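PDB 2C1S: biotin binding protein A from Gallus gallus, which binds biotin as a chicken member of the avidin family, and is seen here with biotin-d-sulfoxide in its pocket. Local coordinates for the interface of chains A and B. Numbering follows the deposited sequence. Chains: chain A/B, Biotin binding protein A.

The interface of chains A and B. Residues chain A 103-105, 107, 111; chain B 62-63, 65, 84, 86.
A:Val105 presents its backbone to the side-chain amide of B:Gln84. A:Val105 N donates to B:Gln84 OE1 over 2.9 Å, almost straight, in the carbonyl plane and on a lone pair. B:Gln84 NE2 returns a bond to A:Val105 O at 3.0 Å, again on a lone pair in the carbonyl plane. The pair of bonds reads the main chain of A:Val105 and fixes the rotation of the amide. B:Gln84 reaches this far because CG lies anti to its backbone N (chi1 -173°) and the chain stays extended. Water 2 joins OE1 of B:Gln84 to the backbone carbonyl of A:Glu103.

A:Glu104 has the most surface buried here. Its CG is also anti to its backbone N, and the extended chain runs past B:Gln84 toward B:Gln62. There B:Gln62 NE2 donates to A:Glu104 OE2 at 2.7 Å. The bond is bent, 119° at the hydrogen, and comes to the anti side of the carboxylate, somewhat out of its plane and tilted from the amide plane of B:Gln62; the two end groups are turned 78° apart. The other oxygen, OE1, takes water 1, shared with B:Thr65 N, and water 3, shared with B:Gln62 O. The methyl CG2 of B:Thr65 rests 3.5 Å from A:Glu104 CA.

A:Val105 CG2 lies 3.8 Å from CZ, at the tip of the B:Phe86 ring, while the carbonyl carbon of A:Ser107 sits off the ring plane, diagonally out from CE1.

A:Glu103 to A:Ser107 lie in the loop that leads from strand 93-102 into the 3-10 helix 108-113, which carries A:Thr111. B:Gln84 and B:Phe86 belong to strand 78-87; B:Gln62 and B:Thr65 precede strand 66-71. The two-fold axis repeats the contact with chains exchanged.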
loop_
_atom_site.group_PDB
_atom_site.type_symbol
_atom_site.label_atom_id
_atom_site.label_comp_id
_atom_site.label_asym_id
_atom_site.label_seq_id
_atom_site.Cartn_x
_atom_site.Cartn_y
_atom_site.Cartn_z
ATOM N N GLU A 103 -9.413 -4.500 8.223
ATOM C CA GLU A 103 -10.457 -5.393 8.741
ATOM C C GLU A 103 -10.051 -6.144 10.014
ATOM O O GLU A 103 -8.905 -6.598 10.151
ATOM C CB GLU A 103 -10.726 -6.469 7.698
ATOM C CG GLU A 103 -11.905 -6.222 6.821
ATOM C CD GLU A 103 -12.218 -7.429 5.971
ATOM O OE1 GLU A 103 -12.123 -8.571 6.491
ATOM O OE2 GLU A 103 -12.557 -7.234 4.786
ATOM N N GLU A 104 -11.021 -6.345 10.914
ATOM C CA GLU A 104 -10.819 -7.258 12.030
ATOM C C GLU A 104 -10.930 -8.708 11.516
ATOM O O GLU A 104 -11.924 -9.077 10.900
ATOM C CB GLU A 104 -11.837 -6.967 13.137
ATOM C CG GLU A 104 -11.552 -7.762 14.365
ATOM C CD GLU A 104 -12.750 -7.809 15.299
ATOM O OE1 GLU A 104 -12.930 -6.851 16.062
ATOM O OE2 GLU A 104 -13.501 -8.816 15.250
ATOM N N VAL A 105 -9.900 -9.528 11.702
ATOM C CA VAL A 105 -9.980 -10.892 11.156
ATOM C C VAL A 105 -10.061 -11.942 12.269
ATOM O O VAL A 105 -9.600 -11.671 13.380
ATOM C CB VAL A 105 -8.841 -11.198 10.180
ATOM C CG1 VAL A 105 -9.038 -10.390 8.875
ATOM C CG2 VAL A 105 -7.497 -10.981 10.830
ATOM N N SER A 107 -8.634 -14.873 12.830
ATOM C CA SER A 107 -7.391 -15.441 13.359
ATOM C C SER A 107 -6.155 -14.839 12.743
ATOM O O SER A 107 -6.228 -14.131 11.728
ATOM C CB SER A 107 -7.365 -16.971 13.213
ATOM O OG SER A 107 -7.051 -17.362 11.900
ATOM N N THR A 111 -4.345 -12.593 8.680
ATOM C CA THR A 111 -3.852 -11.214 8.645
ATOM C C THR A 111 -3.449 -10.733 7.268
ATOM O O THR A 111 -3.668 -9.542 6.937
ATOM C CB THR A 111 -2.788 -10.944 9.715
ATOM O OG1 THR A 111 -1.642 -11.768 9.506
ATOM C CG2 THR A 111 -3.354 -11.276 11.020
ATOM N N GLN B 62 -12.093 -12.100 19.479
ATOM C CA GLN B 62 -11.170 -11.512 18.500
ATOM C C GLN B 62 -10.825 -10.119 18.989
ATOM O O GLN B 62 -11.711 -9.372 19.415
ATOM C CB GLN B 62 -11.830 -11.436 17.125
ATOM C CG GLN B 62 -12.297 -12.772 16.571
ATOM C CD GLN B 62 -13.114 -12.629 15.287
ATOM O OE1 GLN B 62 -13.736 -13.597 14.848
ATOM N NE2 GLN B 62 -13.095 -11.436 14.662
ATOM N N GLN B 63 -9.543 -9.776 18.973
ATOM C CA GLN B 63 -9.116 -8.457 19.435
ATOM C C GLN B 63 -9.465 -7.372 18.414
ATOM O O GLN B 63 -9.444 -7.649 17.207
ATOM C CB GLN B 63 -7.625 -8.470 19.715
ATOM C CG GLN B 63 -7.252 -9.551 20.723
ATOM C CD GLN B 63 -7.766 -9.199 22.087
ATOM O OE1 GLN B 63 -7.784 -8.021 22.474
ATOM N NE2 GLN B 63 -8.205 -10.208 22.828
ATOM N N THR B 65 -9.531 -3.891 16.066
ATOM C CA THR B 65 -8.551 -3.176 15.254
ATOM C C THR B 65 -8.248 -1.810 15.878
ATOM O O THR B 65 -9.037 -1.296 16.685
ATOM C CB THR B 65 -9.040 -2.981 13.814
ATOM O OG1 THR B 65 -10.284 -2.268 13.848
ATOM C CG2 THR B 65 -9.204 -4.333 13.086
ATOM N N GLN B 84 -4.003 -5.141 14.388
ATOM C CA GLN B 84 -4.821 -5.947 15.272
ATOM C C GLN B 84 -3.845 -6.813 16.063
ATOM O O GLN B 84 -2.829 -7.265 15.539
ATOM C CB GLN B 84 -5.767 -6.830 14.464
ATOM C CG GLN B 84 -6.833 -7.641 15.270
ATOM C CD GLN B 84 -7.746 -8.488 14.375
ATOM O OE1 GLN B 84 -7.689 -8.431 13.135
ATOM N NE2 GLN B 84 -8.608 -9.292 15.007
ATOM N N PHE B 86 -3.099 -10.322 18.301
ATOM C CA PHE B 86 -3.465 -11.746 18.349
ATOM C C PHE B 86 -2.719 -12.363 19.490
ATOM O O PHE B 86 -1.610 -11.936 19.780
ATOM C CB PHE B 86 -3.046 -12.441 17.053
ATOM C CG PHE B 86 -3.712 -11.875 15.856
ATOM C CD1 PHE B 86 -4.957 -12.322 15.452
ATOM C CD2 PHE B 86 -3.114 -10.815 15.178
ATOM C CE1 PHE B 86 -5.584 -11.743 14.333
ATOM C CE2 PHE B 86 -3.744 -10.235 14.071
ATOM C CZ PHE B 86 -4.975 -10.683 13.678
HETATM O O HOH W 1 -12.403 -4.196 15.824
HETATM O O HOH W 2 -6.542 -7.289 11.012
HETATM O O HOH W 3 -12.925 -7.048 18.958
#